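Side-chain contacts in type III secretion system effector HopBA1 (Pseudomonas syringae pv. aptata, PDB 5T09), which acts as a virulence factor recognized by the Arabidopsis resistance protein RBA1, whose self-association it enhances, leading to plant cell death: residues L64-A69 against L127-R132; M144-P149 against I156-K161. One frame throughout, in Å; residues are numbered along the deposited sequence.

In the fold
Followed from the N terminus, the chain enters contact 1 on helix 60-74, which follows strand 49-54. It then runs through strand 77-82 and helices 90-99 and 101-112 before helix 117-132 returns to lie beside helix 60-74, closing a loop with 57 residues between the segments. Strand 136-141, an outermost strand of the sheet, comes next. The loop leaving it opens contact 2, which closes after only six intervening residues on helix 152-163. The two contacts are therefore in series, neither nesting nor crossing. Contact 1 joins two helices of the alpha-beta core, whereas contact 2 ties the loop after strand 136-141 to the helix it leads into; their nearest atoms are about 18 Å apart.

Contact 1 (L64-A69 against L127-R132); sequences LITESA and LCSAHR
Thr-66 and Ser-129 meet where two helices of the alpha-beta fold, 60-74 and 117-132, run side by side in nearly the same direction. The two short segments approach to 8.3 Å between axes at an angle of 13°, close enough that small side chains meet between them. Thr-66 is the one to follow outward. Its CB is still 4.2 Å from Ser-129 OG; beyond it the branches part. The methyl CG2, anti to the backbone N, reaches across and touches Ser-129 OG at 3.4 Å, with Ser-129 CB slightly farther off. The hydroxyl OG1 turns back beside its own backbone N and hydrogen-bonds to Pro-62 O, one turn earlier; it stays 4.1 Å from Ser-129 OG, too far for a hydrogen bond. Ser-129 does the same on its side: OG, at a chi1 of -53°, bonds to Glu-125 O. Each hydroxyl thus bonds to a carbonyl of its own helix, and the helices meet through van der Waals contact, without a hydrogen bond between the two segments. Ile-65 and Thr-66 continue the seam by touching Ala-126 on the partner helix. Farther along, Ala-69 points toward the other helix, and with no more than a methyl there the backbones can come close: its CA lies 5.1 Å from Ala-130 CA. Ala-69 CB rests 3.6 Å from Ser-129 O and 4.1 Å from Ala-130 N.

Contact 2 (M144-P149 against I156-K161); sequences MAIDQP and ILYMKK
The Tyr-158 ring takes contacts from the loop 144-149 on one face and at one edge. Over the face lies Pro-149, its CD 4.1 Å above the ring plane and displaced toward the rim, while Pro-149 CG and CB also reach back to Tyr-158 CB. At the edge, near the plane, Ile-146 sets its methyl CG2 3.3 Å from Tyr-158 CD1, a tight apolar contact. The backbone oxygen of Asp-147 approaches the ring obliquely, 3.6 Å from Tyr-158 CD1. What aims the ring at the loop is its first torsion: CG stands anti to the backbone N (chi1 178°), carrying the ring outward from the helix. Ile-146 uses its other branch as well, CD1 lying 3.8 Å from Lys-161 CD, so the extended aliphatic stem of the lysine runs at a slant past the isoleucine. At the near end of the loop, the nearly extended chi1 and chi2 of selenomethionine Met-144 (-167° and -161°) carry SE to 3.6 Å from Lys-161 O; the bend at chi3 only turns CE, which also stays near that carbonyl. Arg-162 touches the same side chain, and Gln-154 and Lys-155 touch Pro-149. No hydrogen bond joins the segments. This is the beta-alpha connection between strand 136-141 and helix 152-163, lying against the helix it leads into at the surface of the alpha-beta fold, its centre about 20 Å from that of the chain.

Contact 1 (L64-A69 against L127-R132)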
# COMPACT_ATOMS: atom_id res chain seq x y z
N LEU A 64 5.13 6.85 7.69
CA LEU A 64 4.81 5.75 8.60
C LEU A 64 5.52 4.47 8.18
O LEU A 64 6.08 3.76 9.02
CB LEU A 64 3.30 5.54 8.64
CG LEU A 64 2.81 4.31 9.42
CD1 LEU A 64 3.28 4.37 10.86
CD2 LEU A 64 1.30 4.21 9.34
N ILE A 65 5.51 4.16 6.88
CA ILE A 65 6.14 2.93 6.41
C ILE A 65 7.65 2.99 6.66
O ILE A 65 8.25 2.00 7.10
CB ILE A 65 5.80 2.69 4.93
CG1 ILE A 65 4.30 2.41 4.79
CG2 ILE A 65 6.62 1.53 4.36
CD1 ILE A 65 3.81 2.31 3.35
N THR A 66 8.27 4.13 6.37
CA THR A 66 9.70 4.29 6.65
C THR A 66 10.02 3.95 8.10
O THR A 66 10.97 3.20 8.38
CB THR A 66 10.14 5.72 6.32
OG1 THR A 66 9.97 5.98 4.92
CG2 THR A 66 11.61 5.94 6.70
N GLU A 67 9.25 4.49 9.04
CA GLU A 67 9.52 4.29 10.45
C GLU A 67 9.18 2.88 10.92
O GLU A 67 9.67 2.45 11.97
CB GLU A 67 8.75 5.31 11.28
CG GLU A 67 9.07 6.76 10.93
CD GLU A 67 8.15 7.75 11.63
OE1 GLU A 67 7.36 7.31 12.50
OE2 GLU A 67 8.22 8.95 11.31
N SER A 68 8.35 2.15 10.18
CA SER A 68 7.93 0.81 10.55
C SER A 68 8.75 -0.29 9.89
O SER A 68 8.59 -1.45 10.25
CB SER A 68 6.45 0.60 10.20
OG SER A 68 5.63 1.58 10.81
N ALA A 69 9.62 0.06 8.93
CA ALA A 69 10.25 -0.93 8.07
C ALA A 69 10.93 -2.03 8.89
O ALA A 69 10.57 -3.21 8.79
CB ALA A 69 11.26 -0.25 7.15
N LEU A 127 10.37 3.08 0.18
CA LEU A 127 10.78 1.90 -0.57
C LEU A 127 12.22 1.53 -0.24
O LEU A 127 12.53 0.35 -0.01
CB LEU A 127 10.63 2.16 -2.07
CG LEU A 127 9.22 2.50 -2.55
CD1 LEU A 127 9.21 2.70 -4.05
CD2 LEU A 127 8.22 1.42 -2.14
N CYS A 128 13.11 2.52 -0.20
CA CYS A 128 14.50 2.25 0.15
C CYS A 128 14.62 1.71 1.57
O CYS A 128 15.34 0.74 1.81
CB CYS A 128 15.34 3.52 -0.02
SG CYS A 128 15.61 3.99 -1.74
N SER A 129 13.90 2.32 2.52
CA SER A 129 13.99 1.87 3.91
C SER A 129 13.49 0.44 4.06
O SER A 129 14.02 -0.33 4.87
CB SER A 129 13.19 2.81 4.82
OG SER A 129 13.60 4.16 4.63
N ALA A 130 12.46 0.07 3.29
CA ALA A 130 12.00 -1.32 3.30
C ALA A 130 13.06 -2.23 2.70
O ALA A 130 13.39 -3.28 3.27
CB ALA A 130 10.69 -1.44 2.53
N HIS A 131 13.62 -1.84 1.55
CA HIS A 131 14.64 -2.65 0.90
C HIS A 131 15.82 -2.92 1.84
O HIS A 131 16.20 -4.07 2.06
CB HIS A 131 15.12 -1.96 -0.37
CG HIS A 131 16.18 -2.72 -1.11
ND1 HIS A 131 15.91 -3.88 -1.81
CD2 HIS A 131 17.50 -2.50 -1.26
CE1 HIS A 131 17.02 -4.33 -2.35
NE2 HIS A 131 18.01 -3.51 -2.03
N ARG A 132 16.41 -1.86 2.40
CA ARG A 132 17.59 -2.05 3.23
C ARG A 132 17.26 -2.70 4.57
O ARG A 132 18.18 -3.11 5.28
CB ARG A 132 18.32 -0.72 3.45
CG ARG A 132 17.51 0.39 4.11
CD ARG A 132 18.33 1.68 4.23
NE ARG A 132 18.83 2.17 2.94
CZ ARG A 132 18.35 3.22 2.28
NH1 ARG A 132 17.35 3.95 2.77
NH2 ARG A 132 18.89 3.57 1.12

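Contact 2 (M144-P149 against I156-K161)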
# COMPACT_ATOMS: atom_id res chain seq x y z
N MSE A 144 -2.25 1.07 -18.18
CA MSE A 144 -3.63 1.28 -18.61
C MSE A 144 -3.90 2.77 -18.77
O MSE A 144 -3.96 3.51 -17.80
CB MSE A 144 -4.61 0.67 -17.61
CG MSE A 144 -6.03 0.56 -18.15
SE MSE A 144 -7.35 0.36 -16.74
CE MSE A 144 -7.18 2.12 -15.93
N ALA A 145 -4.08 3.20 -20.02
CA ALA A 145 -4.33 4.59 -20.33
C ALA A 145 -5.82 4.88 -20.27
O ALA A 145 -6.62 4.15 -20.87
CB ALA A 145 -3.78 4.95 -21.71
N ILE A 146 -6.19 5.92 -19.53
CA ILE A 146 -7.56 6.43 -19.51
C ILE A 146 -7.50 7.94 -19.42
O ILE A 146 -6.64 8.50 -18.72
CB ILE A 146 -8.38 5.85 -18.33
CG1 ILE A 146 -8.51 4.32 -18.45
CG2 ILE A 146 -9.76 6.49 -18.26
CD1 ILE A 146 -9.32 3.84 -19.64
N ASP A 147 -8.40 8.61 -20.12
CA ASP A 147 -8.42 10.07 -20.14
C ASP A 147 -8.83 10.62 -18.78
O ASP A 147 -9.34 9.90 -17.91
CB ASP A 147 -9.36 10.58 -21.22
CG ASP A 147 -8.72 10.60 -22.60
OD1 ASP A 147 -7.76 9.84 -22.82
OD2 ASP A 147 -9.17 11.39 -23.45
N GLN A 148 -8.60 11.91 -18.60
CA GLN A 148 -8.97 12.56 -17.35
C GLN A 148 -10.49 12.68 -17.27
O GLN A 148 -11.11 13.19 -18.21
CB GLN A 148 -8.33 13.95 -17.27
CG GLN A 148 -8.35 14.57 -15.89
CD GLN A 148 -7.47 13.82 -14.90
OE1 GLN A 148 -6.78 12.87 -15.27
NE2 GLN A 148 -7.48 14.26 -13.65
N PRO A 149 -11.12 12.22 -16.19
CA PRO A 149 -12.58 12.28 -16.11
C PRO A 149 -13.06 13.68 -15.75
O PRO A 149 -12.57 14.29 -14.80
CB PRO A 149 -12.92 11.28 -15.01
CG PRO A 149 -11.74 11.33 -14.10
CD PRO A 149 -10.53 11.62 -14.97
N ILE A 156 -17.09 8.15 -12.74
CA ILE A 156 -17.50 6.83 -12.26
C ILE A 156 -16.86 5.74 -13.10
O ILE A 156 -16.27 4.79 -12.57
CB ILE A 156 -19.04 6.73 -12.24
CG1 ILE A 156 -19.62 7.75 -11.27
CG2 ILE A 156 -19.48 5.32 -11.84
CD1 ILE A 156 -21.11 7.98 -11.43
N LEU A 157 -16.95 5.85 -14.43
CA LEU A 157 -16.35 4.85 -15.30
C LEU A 157 -14.85 4.75 -15.06
O LEU A 157 -14.29 3.64 -15.04
CB LEU A 157 -16.63 5.17 -16.76
CG LEU A 157 -18.06 4.94 -17.25
CD1 LEU A 157 -18.25 5.57 -18.61
CD2 LEU A 157 -18.37 3.45 -17.31
N TYR A 158 -14.18 5.89 -14.87
CA TYR A 158 -12.74 5.88 -14.65
C TYR A 158 -12.36 5.00 -13.47
O TYR A 158 -11.46 4.16 -13.56
CB TYR A 158 -12.24 7.31 -14.43
CG TYR A 158 -10.75 7.40 -14.15
CD1 TYR A 158 -9.84 7.56 -15.19
CD2 TYR A 158 -10.26 7.33 -12.85
CE1 TYR A 158 -8.48 7.65 -14.94
CE2 TYR A 158 -8.90 7.41 -12.60
CZ TYR A 158 -8.02 7.57 -13.65
OH TYR A 158 -6.67 7.66 -13.40
N MSE A 159 -13.06 5.16 -12.34
CA MSE A 159 -12.74 4.39 -11.15
C MSE A 159 -13.07 2.91 -11.35
O MSE A 159 -12.31 2.04 -10.94
CB MSE A 159 -13.49 4.95 -9.94
CG MSE A 159 -12.98 4.44 -8.59
SE MSE A 159 -11.06 4.74 -8.28
CE MSE A 159 -10.95 6.63 -8.74
N LYS A 160 -14.22 2.63 -11.98
CA LYS A 160 -14.56 1.25 -12.30
C LYS A 160 -13.50 0.60 -13.18
O LYS A 160 -13.13 -0.56 -12.97
CB LYS A 160 -15.92 1.18 -12.99
CG LYS A 160 -17.08 1.78 -12.21
CD LYS A 160 -17.59 0.84 -11.14
CE LYS A 160 -18.87 1.37 -10.52
NZ LYS A 160 -19.38 0.47 -9.46
N LYS A 161 -13.01 1.34 -14.18
CA LYS A 161 -11.97 0.79 -15.05
C LYS A 161 -10.68 0.56 -14.27
O LYS A 161 -10.03 -0.47 -14.44
CB LYS A 161 -11.73 1.73 -16.23
CG LYS A 161 -12.91 1.83 -17.19
CD LYS A 161 -12.73 2.95 -18.21
CE LYS A 161 -13.95 3.09 -19.12
NZ LYS A 161 -13.86 4.29 -19.99